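Local coordinates for protein HcgB (Methanococcus maripaludis, PDB 5D5P) that probably acts as a guanylyltransferase in the biosynthesis of the FeGP cofactor of [Fe]-hydrogenase, joining a guanylyl group to a pyridinol precursor, at residues A37-A43 / A95-T100; I30-K35 / L150-I155. One frame throughout, in Å; residues are numbered along the deposited sequence.

Interaction 1 of 2, residues A37-A43 / A95-T100; sequences AKNVTVA and ADLIIT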
# COMPACT_ATOMS: atom_id res chain seq x y z
N ALA A 37 -19.41 -2.99 -11.22
CA ALA A 37 -18.81 -4.31 -11.39
C ALA A 37 -19.88 -5.40 -11.43
O ALA A 37 -20.78 -5.42 -10.58
CB ALA A 37 -17.81 -4.56 -10.26
N LYS A 38 -19.77 -6.30 -12.41
CA LYS A 38 -20.74 -7.39 -12.54
C LYS A 38 -20.21 -8.71 -12.02
O LYS A 38 -20.98 -9.60 -11.67
CB LYS A 38 -21.19 -7.53 -13.99
CG LYS A 38 -21.77 -6.23 -14.49
CD LYS A 38 -22.86 -5.74 -13.54
CE LYS A 38 -23.51 -4.44 -14.02
NZ LYS A 38 -24.64 -4.05 -13.13
N ASN A 39 -18.88 -8.84 -11.99
CA ASN A 39 -18.26 -10.06 -11.52
C ASN A 39 -17.08 -9.65 -10.67
O ASN A 39 -16.10 -9.05 -11.14
CB ASN A 39 -17.83 -10.94 -12.70
CG ASN A 39 -19.01 -11.56 -13.40
OD1 ASN A 39 -19.64 -12.48 -12.89
ND2 ASN A 39 -19.33 -11.05 -14.58
N VAL A 40 -17.17 -10.01 -9.39
CA VAL A 40 -16.15 -9.61 -8.43
C VAL A 40 -15.46 -10.84 -7.92
O VAL A 40 -16.12 -11.78 -7.50
CB VAL A 40 -16.78 -8.85 -7.24
CG1 VAL A 40 -15.73 -8.50 -6.20
CG2 VAL A 40 -17.49 -7.57 -7.73
N THR A 41 -14.13 -10.84 -7.94
CA THR A 41 -13.36 -11.96 -7.40
C THR A 41 -12.65 -11.53 -6.14
O THR A 41 -12.02 -10.48 -6.12
CB THR A 41 -12.34 -12.51 -8.43
OG1 THR A 41 -13.03 -13.20 -9.47
CG2 THR A 41 -11.37 -13.50 -7.77
N VAL A 42 -12.78 -12.33 -5.09
CA VAL A 42 -12.04 -12.08 -3.87
C VAL A 42 -10.88 -13.08 -3.84
O VAL A 42 -11.08 -14.28 -3.94
CB VAL A 42 -12.91 -12.22 -2.61
CG1 VAL A 42 -12.14 -11.79 -1.42
CG2 VAL A 42 -14.20 -11.39 -2.77
N ALA A 43 -9.67 -12.55 -3.76
CA ALA A 43 -8.47 -13.35 -3.90
C ALA A 43 -8.13 -14.01 -2.58
O ALA A 43 -7.13 -13.70 -1.96
CB ALA A 43 -7.29 -12.47 -4.39
N ALA A 95 -12.84 -11.33 -14.08
CA ALA A 95 -13.46 -10.47 -13.06
C ALA A 95 -13.37 -9.01 -13.46
O ALA A 95 -12.38 -8.60 -14.08
CB ALA A 95 -12.77 -10.69 -11.70
N ASP A 96 -14.40 -8.23 -13.13
CA ASP A 96 -14.45 -6.77 -13.34
C ASP A 96 -13.77 -6.03 -12.20
O ASP A 96 -13.34 -4.88 -12.34
CB ASP A 96 -15.89 -6.26 -13.39
CG ASP A 96 -16.68 -6.86 -14.50
OD1 ASP A 96 -16.09 -7.11 -15.58
OD2 ASP A 96 -17.90 -7.05 -14.31
N LEU A 97 -13.73 -6.69 -11.06
CA LEU A 97 -13.21 -6.07 -9.84
C LEU A 97 -12.56 -7.17 -9.02
O LEU A 97 -13.11 -8.27 -8.92
CB LEU A 97 -14.36 -5.40 -9.06
CG LEU A 97 -13.96 -4.30 -8.07
CD1 LEU A 97 -13.47 -3.03 -8.81
CD2 LEU A 97 -15.11 -4.00 -7.11
N ILE A 98 -11.39 -6.89 -8.47
CA ILE A 98 -10.66 -7.85 -7.66
C ILE A 98 -10.40 -7.25 -6.28
O ILE A 98 -9.91 -6.13 -6.17
CB ILE A 98 -9.30 -8.24 -8.30
CG1 ILE A 98 -9.52 -9.07 -9.56
CG2 ILE A 98 -8.44 -9.07 -7.31
CD1 ILE A 98 -9.94 -8.25 -10.79
N ILE A 99 -10.75 -7.99 -5.24
CA ILE A 99 -10.40 -7.55 -3.89
C ILE A 99 -9.38 -8.51 -3.35
O ILE A 99 -9.60 -9.73 -3.37
CB ILE A 99 -11.62 -7.49 -2.96
CG1 ILE A 99 -12.63 -6.52 -3.56
CG2 ILE A 99 -11.14 -7.05 -1.54
CD1 ILE A 99 -13.92 -6.58 -2.92
N THR A 100 -8.23 -7.98 -2.97
CA THR A 100 -7.13 -8.84 -2.52
C THR A 100 -6.60 -8.37 -1.19
O THR A 100 -6.66 -7.19 -0.87
CB THR A 100 -5.98 -8.85 -3.56
OG1 THR A 100 -4.92 -9.67 -3.08
CG2 THR A 100 -5.44 -7.43 -3.80
O HOH W 1 -16.65 -9.98 -16.12

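Interaction 2 of 2, residues I30-K35 / L150-I155; sequences IQSTIK and LERIGI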
# COMPACT_ATOMS: atom_id res chain seq x y z
N ILE A 30 -13.64 6.15 -10.16
CA ILE A 30 -13.34 5.02 -9.29
C ILE A 30 -14.64 4.46 -8.67
O ILE A 30 -14.87 3.23 -8.63
CB ILE A 30 -12.35 5.43 -8.18
CG1 ILE A 30 -10.95 5.62 -8.77
CG2 ILE A 30 -12.30 4.34 -7.08
CD1 ILE A 30 -9.93 6.30 -7.82
N GLN A 31 -15.50 5.35 -8.20
CA GLN A 31 -16.75 4.90 -7.60
C GLN A 31 -17.58 4.14 -8.63
O GLN A 31 -18.17 3.11 -8.32
CB GLN A 31 -17.54 6.09 -7.04
CG GLN A 31 -16.87 6.77 -5.86
CD GLN A 31 -17.67 7.93 -5.32
OE1 GLN A 31 -18.77 8.22 -5.80
NE2 GLN A 31 -17.13 8.60 -4.31
N SER A 32 -17.60 4.65 -9.85
CA SER A 32 -18.39 4.06 -10.92
C SER A 32 -17.91 2.65 -11.28
O SER A 32 -18.71 1.74 -11.48
CB SER A 32 -18.36 4.96 -12.16
OG SER A 32 -19.12 4.40 -13.20
N THR A 33 -16.60 2.48 -11.35
CA THR A 33 -15.98 1.22 -11.65
C THR A 33 -16.33 0.17 -10.61
O THR A 33 -16.58 -0.98 -10.94
CB THR A 33 -14.45 1.40 -11.71
OG1 THR A 33 -14.14 2.30 -12.77
CG2 THR A 33 -13.75 0.07 -11.95
N ILE A 34 -16.30 0.58 -9.35
CA ILE A 34 -16.62 -0.33 -8.24
C ILE A 34 -18.10 -0.68 -8.25
O ILE A 34 -18.47 -1.85 -8.16
CB ILE A 34 -16.21 0.27 -6.85
CG1 ILE A 34 -14.68 0.31 -6.72
CG2 ILE A 34 -16.83 -0.53 -5.71
CD1 ILE A 34 -14.15 1.09 -5.51
N LYS A 35 -18.96 0.32 -8.37
CA LYS A 35 -20.41 0.08 -8.26
C LYS A 35 -20.97 -0.66 -9.47
O LYS A 35 -21.97 -1.35 -9.36
CB LYS A 35 -21.14 1.40 -8.03
CG LYS A 35 -20.84 2.01 -6.67
CD LYS A 35 -21.49 3.38 -6.52
CE LYS A 35 -21.40 3.91 -5.09
NZ LYS A 35 -21.65 5.39 -5.02
N LEU A 150 -12.91 1.67 1.09
CA LEU A 150 -14.05 2.25 0.38
C LEU A 150 -14.28 3.70 0.80
O LEU A 150 -14.51 4.54 -0.06
CB LEU A 150 -15.32 1.43 0.61
CG LEU A 150 -15.29 0.04 -0.03
CD1 LEU A 150 -16.41 -0.80 0.53
CD2 LEU A 150 -15.39 0.11 -1.56
N GLU A 151 -14.19 4.01 2.10
CA GLU A 151 -14.45 5.37 2.58
C GLU A 151 -13.50 6.40 1.98
O GLU A 151 -13.90 7.55 1.74
CB GLU A 151 -14.29 5.42 4.09
CG GLU A 151 -15.41 4.79 4.84
CD GLU A 151 -15.25 4.95 6.33
OE1 GLU A 151 -14.14 5.33 6.77
OE2 GLU A 151 -16.24 4.70 7.03
N ARG A 152 -12.26 5.99 1.73
CA ARG A 152 -11.28 6.95 1.26
C ARG A 152 -11.44 7.29 -0.21
O ARG A 152 -10.84 8.26 -0.67
CB ARG A 152 -9.86 6.47 1.56
CG ARG A 152 -9.49 5.23 0.89
CD ARG A 152 -8.17 4.71 1.50
NE ARG A 152 -7.00 5.50 1.12
CZ ARG A 152 -6.44 5.50 -0.10
NH1 ARG A 152 -5.35 6.23 -0.31
NH2 ARG A 152 -7.00 4.83 -1.11
N ILE A 153 -12.30 6.57 -0.95
CA ILE A 153 -12.69 7.05 -2.28
C ILE A 153 -14.17 7.43 -2.34
O ILE A 153 -14.75 7.57 -3.43
CB ILE A 153 -12.34 6.05 -3.43
CG1 ILE A 153 -12.79 4.62 -3.13
CG2 ILE A 153 -10.84 6.07 -3.65
CD1 ILE A 153 -14.31 4.39 -3.30
N GLY A 154 -14.77 7.64 -1.17
CA GLY A 154 -16.08 8.28 -1.06
C GLY A 154 -17.27 7.35 -1.01
O GLY A 154 -18.43 7.80 -1.10
N ILE A 155 -17.01 6.06 -0.83
CA ILE A 155 -18.09 5.10 -0.67
C ILE A 155 -18.24 4.73 0.79
O ILE A 155 -17.34 4.12 1.38
CB ILE A 155 -17.84 3.82 -1.49
CG1 ILE A 155 -17.89 4.13 -2.98
CG2 ILE A 155 -18.90 2.78 -1.14
CD1 ILE A 155 -17.69 2.91 -3.88

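Interaction 1 of 2, residues A37-A43 / A95-T100
At the start of 95-100, the CB of A95 sits 3.4 Å from T41 OG1, and its CA lies 3.6 Å from N39 O, just ahead of the strand pairing. D96 supplies the carboxylate of the polar end. D96 OD2 accepts from K38 N (2.8 Å, 149° at the hydrogen) and N39 N (3.1 Å, 135°), while D96 N donates to N39 O (2.7 Å); a water bridges D96 OD1 (3.0 Å) and N39 ND2 (3.3 Å). N39 OD1 is hydrogen-bonded to N64 ND2. L97 N adds a weak, 3.3 Å bond to the same N39 O, so this carbonyl receives two donors where the strand begins. From L97 onward the pairing is regular and parallel: T41 N to L97 O is 2.9 Å, I99 N to T41 O 2.9 Å, and A43 N to I99 O 2.8 Å, all at 164-174°. The axes of strands 39-43 and 97-100 come within 4.8 Å, with 19° between their N-to-C directions. These are adjacent parallel strands of an alpha/beta sheet, flanked by strands 64-67 and 111-117. I98 CA makes a CA-H...O contact with T41 O (3.3 Å); the I98 and T41 side chains share the face packed by helix 81-92. L97 and I99 share the other face with V40 and V42: L97 CB lies 4.0 Å from V40 CG2, and I99 CD1 4.2 Å from V40 CG1. Helix 47-57 packs on V42 and I99. T100 OG1 is hydrogen-bonded to A82 O. The chemistry implies two joined parts: a carboxylate satisfying two backbone NH groups at the entry, and a mostly apolar strand pair at the sheet centre.

Interaction 2 of 2, residues I30-K35 / L150-I155
I34 points from helix 24-35 into a group of three aliphatic side chains: its CD1 meets L150 CD2 at 4.3 Å and I153 CD1 at 4.0 Å, and its CG2 meets I155 CD1 at 4.0 Å. One turn earlier, I30 adds CG2 to I153 CG1 at 4.0 Å, the i, i+4 spacing that places both isoleucines on the same side of the helix. Q31 borders this apolar patch. Q31 CG packs on I155 CG1 at 4.0 Å, while Q31 NE2 donates to I153 O at 2.7 Å and 170°, a short and nearly straight hydrogen bond. Q31 NE2 also lies 3.4 Å from G154 CA, where a CB would clash with it. Farther along, K35 lays its CE 4.0 Å from I155 CD1. L123 of strand 122-128 touches both I30 and I34, and G108 of the second subunit packs on I30 and I153, so the contact reaches the dimer interface. R152 turns to that interface and hydrogen-bonds to the carbonyls of S109 and S128 of the second subunit. The backbone of 150-155 closes helix 138-151: I155 N reaches L150 O at 3.0 Å, G154 N reaches E151 O at 3.0 Å, and G154 has a phi of 94°. Together these define a Schellman motif with G154 as the C-prime residue, here set against the side of a second helix.

After helix 3-15 the chain forms helix 24-35, whose C-terminal part is one side of interaction 2, and then passes almost directly into strand 39-43, the first side of interaction 1. Helix 47-57, strand 64-67 and helix 81-92 follow before 95-100 closes the inner loop, 52 residues on from A43. The antiparallel strands 111-117 and 122-128 and helix 138-151 come next, and 150-155 closes the outer loop, 115 residues on from K35. The contacts are therefore nested, not crossed. Their centres lie about 14 Å apart, and they meet where L97 CD2 packs 4.1 Å from I34 CG2, linking the central strand pair to the helix-end packing.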